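PDB 4ODD: lipocalin allergen from Canis lupus familiaris, which is a secreted dog dander allergen and probably binds small molecules, as many lipocalins do. Local coordinates for residues 5-10 against 90-95; 52-57 against 79-84. All blocks are in the same frame, centred on the assembly; numbering follows the deposited sequence.

Contact 1. Residues 5-10 against 90-95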
ATOM      1  N   PRO A   5      -7.232 -18.458  -2.088  1.00 52.14           N
ATOM      2  CA  PRO A   5      -6.873 -17.636  -0.915  1.00 70.63           C
ATOM      3  C   PRO A   5      -7.883 -16.497  -0.682  1.00 63.90           C
ATOM      4  O   PRO A   5      -7.817 -15.455  -1.341  1.00 49.09           O
ATOM      5  CB  PRO A   5      -5.467 -17.105  -1.250  1.00 53.52           C
ATOM      6  CG  PRO A   5      -5.365 -17.201  -2.753  1.00 73.81           C
ATOM      7  CD  PRO A   5      -6.235 -18.370  -3.172  1.00 57.29           C
ATOM      8  N   ASN A   6      -8.810 -16.733   0.249  1.00 91.33           N
ATOM      9  CA  ASN A   6      -9.983 -15.886   0.482  1.00 94.58           C
ATOM     10  C   ASN A   6      -9.740 -14.408   0.222  1.00 95.90           C
ATOM     11  O   ASN A   6     -10.445 -13.774  -0.568  1.00 89.80           O
ATOM     12  CB  ASN A   6     -10.506 -16.081   1.915  1.00114.92           C
ATOM     13  CG  ASN A   6     -11.774 -16.931   1.975  1.00126.01           C
ATOM     14  OD1 ASN A   6     -12.674 -16.785   1.146  1.00117.10           O
ATOM     15  ND2 ASN A   6     -11.850 -17.820   2.965  1.00129.41           N
ATOM     16  N   VAL A   7      -8.732 -13.875   0.898  1.00 70.62           N
ATOM     17  CA  VAL A   7      -8.404 -12.466   0.823  1.00 63.01           C
ATOM     18  C   VAL A   7      -8.216 -11.996  -0.628  1.00 68.71           C
ATOM     19  O   VAL A   7      -8.896 -11.076  -1.070  1.00 72.09           O
ATOM     20  CB  VAL A   7      -7.177 -12.130   1.735  1.00 70.43           C
ATOM     21  CG1 VAL A   7      -5.967 -11.744   0.914  1.00 61.68           C
ATOM     22  CG2 VAL A   7      -7.530 -11.039   2.767  1.00 61.05           C
ATOM     23  N   LEU A   8      -7.337 -12.651  -1.377  1.00 59.81           N
ATOM     24  CA  LEU A   8      -7.012 -12.221  -2.738  1.00 49.98           C
ATOM     25  C   LEU A   8      -8.216 -12.110  -3.671  1.00 51.57           C
ATOM     26  O   LEU A   8      -8.193 -11.338  -4.639  1.00 56.00           O
ATOM     27  CB  LEU A   8      -5.954 -13.139  -3.363  1.00 63.69           C
ATOM     28  CG  LEU A   8      -4.495 -12.943  -2.931  1.00 71.10           C
ATOM     29  CD1 LEU A   8      -3.612 -14.027  -3.536  1.00 74.10           C
ATOM     30  CD2 LEU A   8      -3.965 -11.547  -3.292  1.00 58.90           C
ATOM     31  N   THR A   9      -9.270 -12.866  -3.400  1.00 64.46           N
ATOM     32  CA  THR A   9     -10.413 -12.838  -4.302  1.00 81.20           C
ATOM     33  C   THR A   9     -11.185 -11.543  -4.133  1.00 79.73           C
ATOM     34  O   THR A   9     -11.484 -10.842  -5.111  1.00 78.93           O
ATOM     35  CB  THR A   9     -11.383 -14.004  -4.041  1.00 91.30           C
ATOM     36  OG1 THR A   9     -10.652 -15.231  -3.894  1.00 84.89           O
ATOM     37  CG2 THR A   9     -12.372 -14.126  -5.196  1.00 82.34           C
ATOM     38  N   GLN A  10     -11.474 -11.233  -2.872  1.00 59.30           N
ATOM     39  CA  GLN A  10     -12.385 -10.161  -2.506  1.00 58.69           C
ATOM     40  C   GLN A  10     -11.801  -8.756  -2.590  1.00 58.83           C
ATOM     41  O   GLN A  10     -12.508  -7.787  -2.336  1.00 65.64           O
ATOM     42  CB  GLN A  10     -12.902 -10.394  -1.084  1.00 63.22           C
ATOM     43  CG  GLN A  10     -13.767 -11.630  -0.934  1.00 77.07           C
ATOM     44  CD  GLN A  10     -14.981 -11.603  -1.856  1.00 87.32           C
ATOM     45  OE1 GLN A  10     -14.916 -12.064  -3.000  1.00 81.83           O
ATOM     46  NE2 GLN A  10     -16.097 -11.055  -1.364  1.00 78.03           N
ATOM     47  N   ILE A  90      -1.778  -8.414   4.361  1.00 49.58           N
ATOM     48  CA  ILE A  90      -1.707  -8.991   5.694  1.00 52.89           C
ATOM     49  C   ILE A  90      -3.102  -9.358   6.211  1.00 58.43           C
ATOM     50  O   ILE A  90      -3.261 -10.323   6.956  1.00 60.96           O
ATOM     51  CB  ILE A  90      -1.056  -8.012   6.697  1.00 59.73           C
ATOM     52  CG1 ILE A  90       0.358  -7.625   6.246  1.00 56.11           C
ATOM     53  CG2 ILE A  90      -1.034  -8.614   8.081  1.00 52.52           C
ATOM     54  CD1 ILE A  90       1.240  -8.812   5.974  1.00 46.58           C
ATOM     55  N   ASP A  91      -4.112  -8.592   5.809  1.00 63.94           N
ATOM     56  CA  ASP A  91      -5.441  -8.728   6.405  1.00 67.17           C
ATOM     57  C   ASP A  91      -6.505  -7.982   5.604  1.00 67.48           C
ATOM     58  O   ASP A  91      -6.240  -6.928   5.032  1.00 63.57           O
ATOM     59  CB  ASP A  91      -5.407  -8.186   7.842  1.00 67.47           C
ATOM     60  CG  ASP A  91      -6.357  -8.922   8.767  1.00 87.97           C
ATOM     61  OD1 ASP A  91      -6.436 -10.167   8.681  1.00 87.97           O
ATOM     62  OD2 ASP A  91      -7.023  -8.253   9.582  1.00 88.80           O
ATOM     63  N   MET A  92      -7.714  -8.527   5.562  1.00 70.12           N
ATOM     64  CA  MET A  92      -8.818  -7.819   4.918  1.00 71.66           C
ATOM     65  C   MET A  92     -10.161  -8.000   5.618  1.00 79.64           C
ATOM     66  O   MET A  92     -10.587  -9.126   5.891  1.00 81.32           O
ATOM     67  CB  MET A  92      -8.968  -8.216   3.449  1.00 76.51           C
ATOM     68  CG  MET A  92     -10.054  -7.426   2.723  1.00 63.92           C
ATOM     69  SD  MET A  92     -10.678  -8.199   1.213  1.00 92.54           S
ATOM     70  CE  MET A  92     -11.581  -9.609   1.870  1.00 76.52           C
ATOM     71  N   THR A  93     -10.808  -6.873   5.910  1.00 85.86           N
ATOM     72  CA  THR A  93     -12.217  -6.828   6.291  1.00 82.47           C
ATOM     73  C   THR A  93     -12.936  -6.291   5.052  1.00 82.89           C
ATOM     74  O   THR A  93     -12.295  -6.099   4.020  1.00 80.57           O
ATOM     75  CB  THR A  93     -12.439  -5.935   7.541  1.00 85.00           C
ATOM     76  OG1 THR A  93     -12.954  -4.653   7.159  1.00 85.59           O
ATOM     77  CG2 THR A  93     -11.130  -5.744   8.313  1.00 84.77           C
ATOM     78  N   PRO A  94     -14.262  -6.066   5.116  1.00 83.25           N
ATOM     79  CA  PRO A  94     -14.909  -5.535   3.904  1.00 87.42           C
ATOM     80  C   PRO A  94     -14.714  -4.024   3.803  1.00 78.77           C
ATOM     81  O   PRO A  94     -14.825  -3.427   2.724  1.00 63.92           O
ATOM     82  CB  PRO A  94     -16.396  -5.860   4.118  1.00 81.12           C
ATOM     83  CG  PRO A  94     -16.459  -6.719   5.358  1.00 85.35           C
ATOM     84  CD  PRO A  94     -15.249  -6.376   6.162  1.00 86.62           C
ATOM     85  N   ASN A  95     -14.416  -3.426   4.953  1.00 60.17           N
ATOM     86  CA  ASN A  95     -14.110  -2.009   5.061  1.00 77.15           C
ATOM     87  C   ASN A  95     -12.604  -1.710   4.955  1.00 65.63           C
ATOM     88  O   ASN A  95     -12.212  -0.607   4.592  1.00 53.03           O
ATOM     89  CB  ASN A  95     -14.667  -1.475   6.390  1.00 87.82           C
ATOM     90  CG  ASN A  95     -14.410   0.008   6.582  1.00114.87           C
ATOM     91  OD1 ASN A  95     -15.135   0.849   6.041  1.00113.74           O
ATOM     92  ND2 ASN A  95     -13.379   0.338   7.364  1.00121.41           N
TER
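Met92 lies between Val7 and Gln10 and carries nearly all of this contact from the strand side. Its CB meets the methyl branch CG2 of Val7 at 3.2 Å, the two side chains running alongside in opposing senses. With CG anti to the backbone N (chi1 -176°) the methionine extends from the strand, and a bend at chi3 (70°) turns the terminal CE against Gln10 CB, 3.3 Å away. There the thioether lies nearly perpendicular to the glutamine chain and meets its aliphatic base. No hydrogen bond joins the segments. The close part is therefore apolar and small, and Met92 also packs against Leu97 of the adjoining strand. The other side is loose and open: Gln10 starts toward the strand, but its bent chain leads the amide away to the exposed surface. Asp91 points its CB away from the helix, and its OD2 forms a salt bridge with Lys130 of helix 125-137. Beyond Met92 the chain leaves the strand in an ST turn, with Thr93 OG1 accepting from Asn95 N. The axes of helix 6-10 and strand 90-92 approach to 8.7 Å at 56°. A short, weakly bonded N-terminal helical turn lying by the closed end of the barrel, here beside the link between strands 84-92 and 96-104, is usual in the lipocalin fold.

Contact 2. Residues 52-57 against 79-84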
ATOM      1  N   PHE A  52      -2.401  -2.210  -9.453  1.00 40.96           N
ATOM      2  CA  PHE A  52      -2.606  -1.182  -8.434  1.00 34.69           C
ATOM      3  C   PHE A  52      -2.735   0.167  -9.102  1.00 35.73           C
ATOM      4  O   PHE A  52      -1.855   0.583  -9.866  1.00 34.75           O
ATOM      5  CB  PHE A  52      -1.445  -1.144  -7.436  1.00 27.89           C
ATOM      6  CG  PHE A  52      -1.239  -2.437  -6.719  1.00 33.41           C
ATOM      7  CD1 PHE A  52      -1.790  -2.648  -5.474  1.00 31.35           C
ATOM      8  CD2 PHE A  52      -0.519  -3.472  -7.317  1.00 33.92           C
ATOM      9  CE1 PHE A  52      -1.604  -3.859  -4.828  1.00 27.21           C
ATOM     10  CE2 PHE A  52      -0.336  -4.682  -6.673  1.00 32.80           C
ATOM     11  CZ  PHE A  52      -0.875  -4.872  -5.431  1.00 30.74           C
ATOM     12  N   ASN A  53      -3.841   0.841  -8.825  1.00 37.99           N
ATOM     13  CA  ASN A  53      -4.068   2.157  -9.372  1.00 38.63           C
ATOM     14  C   ASN A  53      -4.045   3.185  -8.241  1.00 41.17           C
ATOM     15  O   ASN A  53      -4.761   3.039  -7.234  1.00 44.49           O
ATOM     16  CB  ASN A  53      -5.388   2.174 -10.126  1.00 37.18           C
ATOM     17  CG  ASN A  53      -5.730   3.541 -10.655  1.00 51.20           C
ATOM     18  OD1 ASN A  53      -6.670   4.200 -10.173  1.00 48.46           O
ATOM     19  ND2 ASN A  53      -4.962   3.993 -11.648  1.00 45.21           N
ATOM     20  N   PHE A  54      -3.209   4.213  -8.391  1.00 38.40           N
ATOM     21  CA  PHE A  54      -3.006   5.160  -7.301  1.00 38.87           C
ATOM     22  C   PHE A  54      -2.331   6.434  -7.760  1.00 37.76           C
ATOM     23  O   PHE A  54      -1.780   6.494  -8.853  1.00 36.97           O
ATOM     24  CB  PHE A  54      -2.166   4.514  -6.209  1.00 31.99           C
ATOM     25  CG  PHE A  54      -0.782   4.137  -6.661  1.00 39.21           C
ATOM     26  CD1 PHE A  54       0.269   5.047  -6.580  1.00 40.34           C
ATOM     27  CD2 PHE A  54      -0.522   2.865  -7.150  1.00 35.28           C
ATOM     28  CE1 PHE A  54       1.557   4.685  -6.986  1.00 44.23           C
ATOM     29  CE2 PHE A  54       0.748   2.502  -7.565  1.00 41.15           C
ATOM     30  CZ  PHE A  54       1.787   3.400  -7.483  1.00 39.66           C
ATOM     31  N   TYR A  55      -2.367   7.454  -6.910  1.00 38.47           N
ATOM     32  CA  TYR A  55      -1.673   8.712  -7.194  1.00 46.27           C
ATOM     33  C   TYR A  55      -0.495   8.926  -6.245  1.00 41.16           C
ATOM     34  O   TYR A  55      -0.533   8.530  -5.078  1.00 45.63           O
ATOM     35  CB  TYR A  55      -2.632   9.907  -7.094  1.00 46.32           C
ATOM     36  CG  TYR A  55      -3.583  10.068  -8.265  1.00 52.71           C
ATOM     37  CD1 TYR A  55      -3.233  10.836  -9.373  1.00 58.36           C
ATOM     38  CD2 TYR A  55      -4.837   9.473  -8.254  1.00 53.99           C
ATOM     39  CE1 TYR A  55      -4.100  10.996 -10.445  1.00 55.60           C
ATOM     40  CE2 TYR A  55      -5.717   9.625  -9.324  1.00 52.60           C
ATOM     41  CZ  TYR A  55      -5.339  10.386 -10.417  1.00 60.18           C
ATOM     42  OH  TYR A  55      -6.205  10.535 -11.482  1.00 59.33           O
ATOM     43  N   VAL A  56       0.565   9.522  -6.770  1.00 45.09           N
ATOM     44  CA  VAL A  56       1.629  10.082  -5.946  1.00 53.85           C
ATOM     45  C   VAL A  56       1.753  11.550  -6.295  1.00 51.27           C
ATOM     46  O   VAL A  56       1.532  11.941  -7.447  1.00 60.20           O
ATOM     47  CB  VAL A  56       3.004   9.426  -6.222  1.00 54.57           C
ATOM     48  CG1 VAL A  56       3.119   8.111  -5.509  1.00 50.70           C
ATOM     49  CG2 VAL A  56       3.218   9.253  -7.726  1.00 59.00           C
ATOM     50  N   LYS A  57       2.095  12.364  -5.301  1.00 64.71           N
ATOM     51  CA  LYS A  57       2.396  13.767  -5.563  1.00 69.64           C
ATOM     52  C   LYS A  57       3.854  13.840  -6.036  1.00 70.95           C
ATOM     53  O   LYS A  57       4.769  13.479  -5.302  1.00 68.07           O
ATOM     54  CB  LYS A  57       2.147  14.651  -4.322  1.00 64.85           C
ATOM     55  CG  LYS A  57       0.669  14.803  -3.858  1.00 65.56           C
ATOM     56  CD  LYS A  57       0.577  15.686  -2.575  1.00 99.63           C
ATOM     57  CE  LYS A  57      -0.705  15.478  -1.740  1.00 92.63           C
ATOM     58  NZ  LYS A  57      -0.581  16.017  -0.328  1.00 77.26           N
ATOM     59  N   GLY A  79       6.192  -6.844  -8.183  1.00 39.15           N
ATOM     60  CA  GLY A  79       5.980  -5.898  -9.253  1.00 38.84           C
ATOM     61  C   GLY A  79       6.955  -4.744  -9.209  1.00 50.53           C
ATOM     62  O   GLY A  79       7.494  -4.411  -8.142  1.00 46.23           O
ATOM     63  N   GLU A  80       7.183  -4.128 -10.370  1.00 54.32           N
ATOM     64  CA  GLU A  80       8.139  -3.039 -10.460  1.00 48.37           C
ATOM     65  C   GLU A  80       7.453  -1.703 -10.281  1.00 51.44           C
ATOM     66  O   GLU A  80       6.435  -1.416 -10.893  1.00 57.57           O
ATOM     67  CB  GLU A  80       8.898  -3.087 -11.784  1.00 48.22           C
ATOM     68  CG  GLU A  80      10.212  -2.319 -11.784  1.00 59.85           C
ATOM     69  CD  GLU A  80      11.337  -3.043 -11.023  1.00 73.80           C
ATOM     70  OE1 GLU A  80      12.361  -2.384 -10.681  1.00 66.38           O
ATOM     71  OE2 GLU A  80      11.191  -4.270 -10.771  1.00 61.59           O
ATOM     72  N   TYR A  81       8.022  -0.894  -9.405  1.00 58.76           N
ATOM     73  CA  TYR A  81       7.609   0.485  -9.212  1.00 49.70           C
ATOM     74  C   TYR A  81       8.655   1.046  -8.275  1.00 53.45           C
ATOM     75  O   TYR A  81       8.772   0.599  -7.132  1.00 55.23           O
ATOM     76  CB  TYR A  81       6.220   0.590  -8.575  1.00 47.53           C
ATOM     77  CG  TYR A  81       5.959   1.950  -7.974  1.00 47.21           C
ATOM     78  CD1 TYR A  81       5.565   3.020  -8.778  1.00 42.42           C
ATOM     79  CD2 TYR A  81       6.129   2.176  -6.610  1.00 40.29           C
ATOM     80  CE1 TYR A  81       5.331   4.287  -8.243  1.00 40.42           C
ATOM     81  CE2 TYR A  81       5.915   3.445  -6.050  1.00 45.68           C
ATOM     82  CZ  TYR A  81       5.509   4.508  -6.869  1.00 56.74           C
ATOM     83  OH  TYR A  81       5.296   5.784  -6.326  1.00 43.07           O
ATOM     84  N   ASN A  82       9.436   2.001  -8.764  1.00 57.91           N
ATOM     85  CA  ASN A  82      10.523   2.548  -7.971  1.00 45.79           C
ATOM     86  C   ASN A  82      11.400   1.414  -7.455  1.00 52.28           C
ATOM     87  O   ASN A  82      11.780   1.401  -6.291  1.00 55.85           O
ATOM     88  CB  ASN A  82       9.952   3.323  -6.795  1.00 54.67           C
ATOM     89  CG  ASN A  82      10.580   4.703  -6.627  1.00 69.53           C
ATOM     90  OD1 ASN A  82      10.337   5.604  -7.429  1.00 58.73           O
ATOM     91  ND2 ASN A  82      11.356   4.882  -5.559  1.00 72.59           N
ATOM     92  N   GLY A  83      11.708   0.453  -8.319  1.00 54.49           N
ATOM     93  CA  GLY A  83      12.500  -0.695  -7.920  1.00 42.50           C
ATOM     94  C   GLY A  83      11.656  -1.942  -7.831  1.00 50.78           C
ATOM     95  O   GLY A  83      10.526  -1.961  -8.329  1.00 58.12           O
ATOM     96  N   GLY A  84      12.199  -2.981  -7.197  1.00 43.14           N
ATOM     97  CA  GLY A  84      11.498  -4.240  -7.017  1.00 42.37           C
ATOM     98  C   GLY A  84      10.655  -4.203  -5.762  1.00 41.08           C
ATOM     99  O   GLY A  84      11.040  -3.612  -4.753  1.00 44.48           O
TER
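Phe54 sets the edge of its ring over one face of Tyr81, the two side chains reaching toward each other. The planes stand at 88° with centroids 5.3 Å apart, a T-shaped pair in which Phe54 CZ sits off-centre over the tyrosine, 3.7 Å from CE1 of Tyr81. With Tyr81 CG anti to its own backbone N (chi1 162°), the ring extends from the loop toward strand 52-57. Its phenolic end continues past Phe54 to Val56, whose CG1 lies 3.3 Å from Tyr81 OH. That hydroxyl is hydrogen-bonded to the carbonyl oxygen of Pro33, which probably helps hold the ring's position. The opposite face of the tyrosine is lined by CB of Asn82, and Phe34 forms a further edge-to-face pair with Tyr81. The turn itself is closed by a bond from Tyr81 N to Gly83 O (2.9 Å). Phe54 and Val56 are buried and also pack on Ile36, so the tyrosine extends an apolar layer that already joins neighbouring strands. An aromatic residue from the loop between strands 77-80 and 84-92, folded inward past strand 62-71, where it touches Asn65, to strand 49-57, fits the open end of a lipocalin β-barrel.

How the contacts relate
From the N terminus, helix 6-10 comes first and the chain then enters the barrel through strand 13-22. Contact 2 begins at strand 49-57 and closes the shorter loop when the chain, having passed through strand 62-71, reaches the turn after strand 77-80. The next strand, 84-92, then carries the chain back to helix 6-10, where contact 1 closes a longer loop that encloses both segments of contact 2. The contacts do not touch; their centres are 21 Å apart, toward opposite ends of strand 84-92, contact 2 by the open end of the barrel and contact 1 by the closed end. Contact 1 ties the N-terminal helix to that strand, while contact 2 joins the turn preceding it to strand 49-57.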